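Local coordinates for BlEst2 (Bacillus licheniformis, PDB 6WPX), which probably hydrolyses ester bonds as a lipase or esterase and is held back in its propeptide form by an autoinhibitory C-terminal domain, at residues A[66-69]-A[70-74]; A[118-121]-A[122-126]; A[251-254]-A[255-258]; A[262-265]-A[266-269]. All coordinates share one frame; numbering follows the deposited sequence.

Interaction 1: A[66-69]-A[70-74]; sequences ENDM and AEQAW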
loop_
_atom_site.group_PDB
_atom_site.type_symbol
_atom_site.label_atom_id
_atom_site.label_comp_id
_atom_site.label_asym_id
_atom_site.label_seq_id
_atom_site.Cartn_x
_atom_site.Cartn_y
_atom_site.Cartn_z
ATOM N N GLU A 66 -23.201 0.302 1.078
ATOM C CA GLU A 66 -23.315 0.574 -0.367
ATOM C C GLU A 66 -22.782 -0.649 -1.128
ATOM O O GLU A 66 -22.085 -0.509 -2.133
ATOM C CB GLU A 66 -22.568 1.882 -0.746
ATOM C CG GLU A 66 -23.221 3.104 -0.112
ATOM C CD GLU A 66 -22.598 4.445 -0.431
ATOM O OE1 GLU A 66 -21.858 4.554 -1.435
ATOM O OE2 GLU A 66 -22.912 5.414 0.294
ATOM N N ASN A 67 -23.084 -1.852 -0.602
ATOM C CA ASN A 67 -22.566 -3.121 -1.114
ATOM C C ASN A 67 -23.620 -4.225 -0.991
ATOM O O ASN A 67 -24.321 -4.292 0.010
ATOM C CB ASN A 67 -21.278 -3.505 -0.342
ATOM C CG ASN A 67 -20.402 -4.501 -1.053
ATOM O OD1 ASN A 67 -20.807 -5.131 -2.038
ATOM N ND2 ASN A 67 -19.159 -4.629 -0.610
ATOM N N ASP A 68 -23.719 -5.092 -2.008
ATOM C CA ASP A 68 -24.681 -6.210 -2.072
ATOM C C ASP A 68 -24.002 -7.580 -2.030
ATOM O O ASP A 68 -24.605 -8.558 -2.455
ATOM C CB ASP A 68 -25.539 -6.105 -3.347
ATOM C CG ASP A 68 -24.750 -6.272 -4.643
ATOM O OD1 ASP A 68 -23.542 -5.992 -4.641
ATOM O OD2 ASP A 68 -25.336 -6.727 -5.633
ATOM N N MET A 69 -22.762 -7.657 -1.529
ATOM C CA MET A 69 -22.016 -8.928 -1.456
ATOM C C MET A 69 -22.778 -10.080 -0.761
ATOM O O MET A 69 -22.774 -11.204 -1.275
ATOM C CB MET A 69 -20.651 -8.721 -0.800
ATOM C CG MET A 69 -19.767 -9.941 -0.873
ATOM S SD MET A 69 -19.346 -10.458 -2.587
ATOM C CE MET A 69 -17.930 -9.375 -2.906
ATOM N N ALA A 70 -23.420 -9.809 0.398
ATOM C CA ALA A 70 -24.178 -10.844 1.106
ATOM C C ALA A 70 -25.321 -11.395 0.221
ATOM O O ALA A 70 -25.537 -12.612 0.160
ATOM C CB ALA A 70 -24.738 -10.288 2.409
ATOM N N GLU A 71 -26.042 -10.482 -0.460
ATOM C CA GLU A 71 -27.156 -10.818 -1.357
ATOM C C GLU A 71 -26.618 -11.593 -2.562
ATOM O O GLU A 71 -27.254 -12.539 -2.999
ATOM C CB GLU A 71 -27.883 -9.537 -1.798
ATOM C CG GLU A 71 -29.079 -9.758 -2.702
ATOM C CD GLU A 71 -29.856 -8.505 -3.078
ATOM O OE1 GLU A 71 -29.219 -7.470 -3.385
ATOM O OE2 GLU A 71 -31.104 -8.580 -3.123
ATOM N N GLN A 72 -25.449 -11.208 -3.073
ATOM C CA GLN A 72 -24.797 -11.905 -4.195
ATOM C C GLN A 72 -24.511 -13.368 -3.819
ATOM O O GLN A 72 -24.808 -14.268 -4.594
ATOM C CB GLN A 72 -23.486 -11.192 -4.585
ATOM C CG GLN A 72 -23.724 -9.862 -5.306
ATOM C CD GLN A 72 -24.246 -10.029 -6.706
ATOM O OE1 GLN A 72 -24.019 -11.045 -7.370
ATOM N NE2 GLN A 72 -24.979 -9.038 -7.176
ATOM N N ALA A 73 -23.964 -13.589 -2.625
ATOM C CA ALA A 73 -23.655 -14.928 -2.115
ATOM C C ALA A 73 -24.933 -15.746 -1.967
ATOM O O ALA A 73 -25.026 -16.847 -2.519
ATOM C CB ALA A 73 -22.916 -14.826 -0.780
ATOM N N TRP A 74 -25.933 -15.198 -1.267
ATOM C CA TRP A 74 -27.215 -15.863 -1.045
ATOM C C TRP A 74 -27.939 -16.193 -2.349
ATOM O O TRP A 74 -28.334 -17.350 -2.539
ATOM C CB TRP A 74 -28.111 -15.034 -0.115
ATOM C CG TRP A 74 -29.432 -15.690 0.180
ATOM C CD1 TRP A 74 -29.687 -16.596 1.159
ATOM C CD2 TRP A 74 -30.639 -15.564 -0.573
ATOM N NE1 TRP A 74 -30.993 -17.016 1.091
ATOM C CE2 TRP A 74 -31.606 -16.388 0.044
ATOM C CE3 TRP A 74 -31.014 -14.803 -1.699
ATOM C CZ2 TRP A 74 -32.921 -16.492 -0.435
ATOM C CZ3 TRP A 74 -32.304 -14.928 -2.186
ATOM C CH2 TRP A 74 -33.251 -15.740 -1.541
HETATM O O HOH W 1 -24.130 -7.086 1.345
HETATM O O HOH W 2 -27.499 -8.439 -5.433
#
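Asp68 and Gln72 clasp each other twice where the loop 66-69 runs into helix 69-75. The backbone bond, Gln72 N to Asp68 O at 2.8 Å, belongs to the first helical turn. The second joins side chains: Gln72 NE2 gives an almost straight bond (176°) to Asp68 OD2, also 2.8 Å long. Asp68 turns CG to sit between its own N and carbonyl carbon (chi1 65°), while Gln72 bends at chi2 (-72°) so that its amide doubles back along the helix. The donor arrives from above the carboxylate plane, although the acceptor lies in the plane of the amide. Asp68 occupies the N-cap position, yet its carboxylate caps nothing in its own helix; OD1 instead receives Asn261 N. Just before it, Asn67 OD1 accepts Met69 N at 3.2 Å, forming an Asx turn.

Packing is tight on the side of Met69, whose buried chain is bent at both outer torsions, and whose carbonyl oxygen takes Ala73 N at 3.0 Å. The other side is wet. The exposed Glu71 approaches Asp68 with like charge, Glu71 OE1 being 4.5 Å from Asp68 OD2, and a water donating to both oxygens probably softens the repulsion. A second water links Asn67 O to Ala70 N.

Helix 69-75, which follows strand 50-53, lies against helix 260-267: Met69 rests on Phe264 and Phe267, Gln72 on Phe264 and Asn261, and Asn67 OD1 also receives Gly260 N at the start of that helix.

Interaction 2: A[118-121]-A[122-126]; sequences YSKG and GIDSQ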
loop_
_atom_site.group_PDB
_atom_site.type_symbol
_atom_site.label_atom_id
_atom_site.label_comp_id
_atom_site.label_asym_id
_atom_site.label_seq_id
_atom_site.Cartn_x
_atom_site.Cartn_y
_atom_site.Cartn_z
ATOM N N TYR A 118 -10.400 -9.492 1.749
ATOM C CA TYR A 118 -10.045 -8.222 1.139
ATOM C C TYR A 118 -8.864 -7.545 1.777
ATOM O O TYR A 118 -8.811 -7.455 3.001
ATOM C CB TYR A 118 -11.271 -7.310 1.273
ATOM C CG TYR A 118 -11.074 -5.841 0.930
ATOM C CD1 TYR A 118 -10.582 -5.455 -0.319
ATOM C CD2 TYR A 118 -11.589 -4.844 1.758
ATOM C CE1 TYR A 118 -10.562 -4.118 -0.708
ATOM C CE2 TYR A 118 -11.571 -3.503 1.381
ATOM C CZ TYR A 118 -11.049 -3.142 0.155
ATOM O OH TYR A 118 -11.019 -1.817 -0.185
ATOM N N SER A 119 -7.974 -6.941 0.940
ATOM C CA SER A 119 -6.877 -6.085 1.415
ATOM C C SER A 119 -6.045 -6.834 2.471
ATOM O O SER A 119 -5.774 -8.017 2.263
ATOM C CB SER A 119 -7.465 -4.735 1.863
ATOM O OG SER A 119 -6.691 -3.909 2.721
ATOM N N LYS A 120 -5.724 -6.229 3.627
ATOM C CA LYS A 120 -4.980 -6.899 4.681
ATOM C C LYS A 120 -5.649 -8.210 5.173
ATOM O O LYS A 120 -4.964 -9.087 5.705
ATOM C CB LYS A 120 -4.734 -5.928 5.852
ATOM C CG LYS A 120 -3.931 -6.564 6.979
ATOM C CD LYS A 120 -3.577 -5.571 8.104
ATOM C CE LYS A 120 -3.070 -6.351 9.295
ATOM N NZ LYS A 120 -4.207 -6.966 10.019
ATOM N N GLY A 121 -6.974 -8.313 5.023
ATOM C CA GLY A 121 -7.701 -9.523 5.391
ATOM C C GLY A 121 -7.137 -10.774 4.727
ATOM O O GLY A 121 -7.223 -11.840 5.310
ATOM N N GLY A 122 -6.557 -10.647 3.523
ATOM C CA GLY A 122 -5.950 -11.778 2.806
ATOM C C GLY A 122 -4.693 -12.282 3.495
ATOM O O GLY A 122 -4.381 -13.474 3.428
ATOM N N ILE A 123 -3.960 -11.369 4.157
ATOM C CA ILE A 123 -2.732 -11.655 4.922
ATOM C C ILE A 123 -3.132 -12.288 6.258
ATOM O O ILE A 123 -2.549 -13.304 6.632
ATOM C CB ILE A 123 -1.824 -10.412 5.134
ATOM C CG1 ILE A 123 -1.473 -9.703 3.793
ATOM C CG2 ILE A 123 -0.540 -10.798 5.902
ATOM C CD1 ILE A 123 -0.903 -8.248 4.070
ATOM N N ASP A 124 -4.134 -11.698 6.962
ATOM C CA ASP A 124 -4.657 -12.247 8.228
ATOM C C ASP A 124 -5.143 -13.682 7.966
ATOM O O ASP A 124 -4.990 -14.563 8.810
ATOM C CB ASP A 124 -5.855 -11.414 8.729
ATOM C CG ASP A 124 -5.586 -9.950 9.002
ATOM O OD1 ASP A 124 -4.391 -9.581 9.176
ATOM O OD2 ASP A 124 -6.566 -9.188 9.133
ATOM N N SER A 125 -5.745 -13.892 6.787
ATOM C CA SER A 125 -6.258 -15.195 6.369
ATOM C C SER A 125 -5.166 -16.226 6.288
ATOM O O SER A 125 -5.324 -17.312 6.849
ATOM C CB SER A 125 -7.007 -15.090 5.046
ATOM O OG SER A 125 -8.199 -14.368 5.293
ATOM N N GLN A 126 -4.050 -15.887 5.624
ATOM C CA GLN A 126 -2.908 -16.801 5.486
ATOM C C GLN A 126 -2.303 -17.090 6.802
ATOM O O GLN A 126 -1.938 -18.231 7.048
ATOM C CB GLN A 126 -1.827 -16.235 4.580
ATOM C CG GLN A 126 -1.964 -16.635 3.153
ATOM C CD GLN A 126 -0.612 -16.641 2.485
ATOM O OE1 GLN A 126 0.163 -15.695 2.618
ATOM N NE2 GLN A 126 -0.317 -17.680 1.720
#
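Tyr118, its carbonyl oxygen 3.9 Å from Gly122 N, ends strand 113-118 and begins a type II' turn into helix 121-131; its hydroxyl is bonded to His254 O. Ser119 follows with a positive phi of 53°, as in the strained backbone of the nucleophile elbow of alpha/beta hydrolases. Its place in the sequence Ser-Tyr-Ser-Lys-Gly, close to His254, is consistent with its being the nucleophile of such an enzyme. Ser119 O accepts Gly122 N at 3.0 Å. Lys120 runs extended until its last torsion, where a bend (chi4 -77°) brings Lys120 NZ to the syn lone pair of Asp124 OD1, a salt bridge of 2.8 Å. Lys120 O is shared by Ile123 N and Asp124 N. At Gly121 a beta carbon would collide with Tyr118 O, which is consistent with glycine at this position. Gly121 O is gripped from opposite faces of its carbonyl plane, by Ser125 N at 2.9 Å and by Ser125 OG at 2.7 Å.

Everything here is buried, and the polar groups are answered accordingly: Lys120 NZ also meets Lys89 O, and Asp124 OD2 takes Asn94 ND2. The salt bridge probably offsets the buried charges, and with the doubly held carbonyls suggests a stiff turn, likely to keep Ser119 fixed.

Interaction 3: A[251-254]-A[255-258]; sequences KWDH and FSII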
loop_
_atom_site.group_PDB
_atom_site.type_symbol
_atom_site.label_atom_id
_atom_site.label_comp_id
_atom_site.label_asym_id
_atom_site.label_seq_id
_atom_site.Cartn_x
_atom_site.Cartn_y
_atom_site.Cartn_z
ATOM N N LYS A 251 -10.625 -4.605 -14.045
ATOM C CA LYS A 251 -10.745 -3.139 -14.059
ATOM C C LYS A 251 -11.473 -2.654 -12.813
ATOM O O LYS A 251 -12.595 -2.149 -12.867
ATOM C CB LYS A 251 -11.363 -2.652 -15.372
ATOM C CG LYS A 251 -10.569 -3.111 -16.592
ATOM C CD LYS A 251 -11.146 -2.534 -17.857
ATOM C CE LYS A 251 -10.438 -3.038 -19.094
ATOM N NZ LYS A 251 -9.070 -2.472 -19.212
ATOM N N TRP A 252 -10.832 -2.896 -11.665
ATOM C CA TRP A 252 -11.342 -2.499 -10.367
ATOM C C TRP A 252 -10.328 -1.623 -9.681
ATOM O O TRP A 252 -9.132 -1.762 -9.905
ATOM C CB TRP A 252 -11.620 -3.738 -9.470
ATOM C CG TRP A 252 -12.329 -4.858 -10.177
ATOM C CD1 TRP A 252 -13.552 -4.806 -10.782
ATOM C CD2 TRP A 252 -11.816 -6.176 -10.418
ATOM N NE1 TRP A 252 -13.838 -6.018 -11.386
ATOM C CE2 TRP A 252 -12.782 -6.872 -11.187
ATOM C CE3 TRP A 252 -10.629 -6.845 -10.056
ATOM C CZ2 TRP A 252 -12.599 -8.205 -11.584
ATOM C CZ3 TRP A 252 -10.465 -8.166 -10.429
ATOM C CH2 TRP A 252 -11.424 -8.823 -11.207
ATOM N N ASP A 253 -10.817 -0.721 -8.835
ATOM C CA ASP A 253 -9.943 0.059 -7.999
ATOM C C ASP A 253 -10.076 -0.603 -6.636
ATOM O O ASP A 253 -10.880 -1.544 -6.480
ATOM C CB ASP A 253 -10.278 1.572 -8.006
ATOM C CG ASP A 253 -11.676 1.958 -7.550
ATOM O OD1 ASP A 253 -12.114 1.460 -6.512
ATOM O OD2 ASP A 253 -12.278 2.838 -8.182
ATOM N N HIS A 254 -9.316 -0.128 -5.650
ATOM C CA HIS A 254 -9.344 -0.736 -4.320
ATOM C C HIS A 254 -10.718 -0.714 -3.648
ATOM O O HIS A 254 -10.972 -1.583 -2.838
ATOM C CB HIS A 254 -8.285 -0.102 -3.409
ATOM C CG HIS A 254 -7.834 -1.026 -2.334
ATOM N ND1 HIS A 254 -7.202 -2.250 -2.633
ATOM C CD2 HIS A 254 -7.912 -0.887 -0.998
ATOM C CE1 HIS A 254 -6.942 -2.798 -1.464
ATOM N NE2 HIS A 254 -7.376 -2.027 -0.458
ATOM N N PHE A 255 -11.590 0.250 -3.981
ATOM C CA PHE A 255 -12.931 0.279 -3.388
ATOM C C PHE A 255 -13.908 -0.588 -4.175
ATOM O O PHE A 255 -14.690 -1.299 -3.576
ATOM C CB PHE A 255 -13.485 1.719 -3.276
ATOM C CG PHE A 255 -12.646 2.692 -2.478
ATOM C CD1 PHE A 255 -11.906 2.265 -1.382
ATOM C CD2 PHE A 255 -12.652 4.043 -2.779
ATOM C CE1 PHE A 255 -11.143 3.167 -0.636
ATOM C CE2 PHE A 255 -11.906 4.949 -2.017
ATOM C CZ PHE A 255 -11.153 4.500 -0.959
ATOM N N SER A 256 -13.867 -0.531 -5.508
ATOM C CA SER A 256 -14.818 -1.272 -6.327
ATOM C C SER A 256 -14.620 -2.818 -6.324
ATOM O O SER A 256 -15.554 -3.556 -6.646
ATOM C CB SER A 256 -14.840 -0.726 -7.751
ATOM O OG SER A 256 -13.712 -1.176 -8.478
ATOM N N ILE A 257 -13.412 -3.286 -6.000
ATOM C CA ILE A 257 -13.062 -4.716 -6.014
ATOM C C ILE A 257 -13.887 -5.549 -5.001
ATOM O O ILE A 257 -13.962 -6.765 -5.138
ATOM C CB ILE A 257 -11.530 -4.930 -5.848
ATOM C CG1 ILE A 257 -11.094 -6.309 -6.420
ATOM C CG2 ILE A 257 -11.071 -4.721 -4.376
ATOM C CD1 ILE A 257 -9.556 -6.527 -6.452
ATOM N N ILE A 258 -14.507 -4.907 -4.020
ATOM C CA ILE A 258 -15.340 -5.633 -3.045
ATOM C C ILE A 258 -16.816 -5.485 -3.304
ATOM O O ILE A 258 -17.613 -6.033 -2.537
ATOM C CB ILE A 258 -15.009 -5.329 -1.565
ATOM C CG1 ILE A 258 -15.172 -3.832 -1.224
ATOM C CG2 ILE A 258 -13.637 -5.879 -1.255
ATOM C CD1 ILE A 258 -15.376 -3.565 0.302
HETATM O O HOH W 3 -14.367 -1.018 -11.091
#
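Asp253 O accepts Ile257 N at 3.1 Å as the backbone leaves an extended course at Trp252 and Asp253 and curls into the 3-10 segment 256-258. Asp253 and Ser256 then exchange bonds: Asp253 OD1 takes Ser256 N at 2.8 Å, and Ser256 OG takes Asp253 N at 3.0 Å. Asp253 OD1 also accepts Phe255 N (2.9 Å), completing an Asx turn. The two donors meet this oxygen differently, Phe255 N on its anti side and 15° out of the carboxylate plane, Ser256 N from well above it. With chi1 at 59° the Asp253 carboxylate is tucked back toward its own main chain, which brings OD1 round to the N-H groups of both residues. Were Asp253 an alanine, Phe255 N and Ser256 N would probably lose their shared acceptor and the turn would be freer to open.

The turn presents His254 in the loop after strand 245-246. His254 ND1 is bonded to Asp231 OD2, and its ring adjoins Ser119, an arrangement consistent with the catalytic triad of an alpha/beta hydrolase. On the other flank Trp252 and Ile257 cross at about a right angle, Trp252 CE3 touching Ile257 CG1 at 3.7 Å. Beside them a water donates to Lys251 O and lies 2.7 Å from Ser256 OG.

Interaction 4: A[262-265]-A[266-269]; sequences LTFP and VFMP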
loop_
_atom_site.group_PDB
_atom_site.type_symbol
_atom_site.label_atom_id
_atom_site.label_comp_id
_atom_site.label_asym_id
_atom_site.label_seq_id
_atom_site.Cartn_x
_atom_site.Cartn_y
_atom_site.Cartn_z
ATOM N N LEU A 262 -20.054 -6.415 -8.860
ATOM C CA LEU A 262 -18.915 -6.361 -9.746
ATOM C C LEU A 262 -18.040 -7.614 -9.666
ATOM O O LEU A 262 -17.680 -8.157 -10.702
ATOM C CB LEU A 262 -18.053 -5.098 -9.469
ATOM C CG LEU A 262 -18.720 -3.700 -9.693
ATOM C CD1 LEU A 262 -17.714 -2.571 -9.407
ATOM C CD2 LEU A 262 -19.252 -3.541 -11.135
ATOM N N THR A 263 -17.676 -8.060 -8.463
ATOM C CA THR A 263 -16.690 -9.148 -8.352
ATOM C C THR A 263 -17.222 -10.496 -7.894
ATOM O O THR A 263 -16.568 -11.491 -8.215
ATOM C CB THR A 263 -15.507 -8.735 -7.492
ATOM O OG1 THR A 263 -15.988 -8.336 -6.211
ATOM C CG2 THR A 263 -14.675 -7.622 -8.154
ATOM N N PHE A 264 -18.377 -10.568 -7.193
ATOM C CA PHE A 264 -18.880 -11.897 -6.855
ATOM C C PHE A 264 -19.025 -12.777 -8.121
ATOM O O PHE A 264 -18.539 -13.911 -8.079
ATOM C CB PHE A 264 -20.209 -11.885 -6.071
ATOM C CG PHE A 264 -20.579 -13.264 -5.587
ATOM C CD1 PHE A 264 -21.285 -14.143 -6.410
ATOM C CD2 PHE A 264 -20.189 -13.703 -4.318
ATOM C CE1 PHE A 264 -21.549 -15.453 -5.999
ATOM C CE2 PHE A 264 -20.461 -15.013 -3.904
ATOM C CZ PHE A 264 -21.154 -15.876 -4.750
ATOM N N PRO A 265 -19.653 -12.327 -9.238
ATOM C CA PRO A 265 -19.747 -13.214 -10.416
ATOM C C PRO A 265 -18.369 -13.611 -10.968
ATOM O O PRO A 265 -18.226 -14.707 -11.531
ATOM C CB PRO A 265 -20.520 -12.358 -11.437
ATOM C CG PRO A 265 -21.162 -11.297 -10.680
ATOM C CD PRO A 265 -20.286 -11.011 -9.524
ATOM N N VAL A 266 -17.339 -12.734 -10.758
ATOM C CA VAL A 266 -15.975 -12.951 -11.230
ATOM C C VAL A 266 -15.281 -14.034 -10.400
ATOM O O VAL A 266 -14.703 -14.942 -10.976
ATOM C CB VAL A 266 -15.131 -11.643 -11.318
ATOM C CG1 VAL A 266 -13.704 -11.955 -11.819
ATOM C CG2 VAL A 266 -15.817 -10.610 -12.225
ATOM N N PHE A 267 -15.344 -13.965 -9.068
ATOM C CA PHE A 267 -14.700 -15.022 -8.288
ATOM C C PHE A 267 -15.614 -16.223 -8.059
ATOM O O PHE A 267 -15.135 -17.220 -7.557
ATOM C CB PHE A 267 -14.077 -14.492 -6.976
ATOM C CG PHE A 267 -15.007 -13.885 -5.951
ATOM C CD1 PHE A 267 -15.854 -14.693 -5.190
ATOM C CD2 PHE A 267 -14.967 -12.515 -5.673
ATOM C CE1 PHE A 267 -16.698 -14.132 -4.229
ATOM C CE2 PHE A 267 -15.812 -11.960 -4.707
ATOM C CZ PHE A 267 -16.662 -12.771 -3.987
ATOM N N MET A 268 -16.902 -16.165 -8.440
ATOM C CA MET A 268 -17.825 -17.310 -8.271
ATOM C C MET A 268 -17.256 -18.625 -8.873
ATOM O O MET A 268 -17.242 -19.620 -8.143
ATOM C CB MET A 268 -19.234 -17.032 -8.742
ATOM C CG MET A 268 -20.208 -18.194 -8.424
ATOM S SD MET A 268 -21.886 -17.893 -8.965
ATOM C CE MET A 268 -21.674 -17.871 -10.766
ATOM N N PRO A 269 -16.694 -18.654 -10.104
ATOM C CA PRO A 269 -16.064 -19.911 -10.578
ATOM C C PRO A 269 -14.863 -20.310 -9.705
ATOM O O PRO A 269 -14.594 -21.490 -9.556
ATOM C CB PRO A 269 -15.587 -19.578 -12.006
ATOM C CG PRO A 269 -15.628 -18.143 -12.108
ATOM C CD PRO A 269 -16.626 -17.602 -11.142
#
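Phe267 folds its ring back over the backbone of Phe264, so that Phe264 CA stands 3.9 Å from the ring centroid and 18° from its normal, a CH-pi contact made by a main-chain carbon. The setting is helix 260-267, which lies against the central sheet of the alpha/beta-hydrolase fold. A chi1 of 62° swings the Phe267 ring back over the preceding turn. The two side chains cross at about a right angle, their ring planes 67° apart, with Phe264 CD2 against Phe267 CE1 at 3.5 Å. Met268 adds a Met-aromatic contact, Met268 SD lying obliquely to the Phe264 ring and 3.9 Å from Phe264 CE1.

Beyond the helix, Phe267 touches Phe52, Ile142 and Leu144 of the sheet. With an alanine in place of Phe267, the backbone of Phe264 would probably lose its aromatic cover and a gap would open toward these strands.

Pro265, which has no N-H, kinks the helix. Thr263 O still accepts Phe267 N at 2.9 Å, with a weak bond from Val266 N beside it, while Met268 N reaches Phe264 O only weakly. On the outer side Val266 CG2 rests 3.4 Å from Leu262 O. One turn on comes a second proline, and Pro269 CD, not an amide nitrogen, sits 3.3 Å from Pro265 O.

Overall arrangement
The four contacts follow one another along the chain and gather round the mixed sheet of the alpha/beta-hydrolase domain. Interactions 1 and 4 are closest, centres about 11 Å apart, where helices 69-75 and 260-267 pack through Met69 and Phe264. Interaction 3, its centre about 12 Å from that of interaction 4, lies just before that second helix, and Ile257 O bonds Thr263 OG1; Ile258 O likewise holds Asn67 of interaction 1. Interaction 2 touches interaction 3 alone, with the Tyr118 and His254 rings stacked; its centre and that of interaction 1 are about 20 Å apart. The probable nucleophile elbow and histidine loop therefore meet directly, while both helices contact that loop through its 257-258 end.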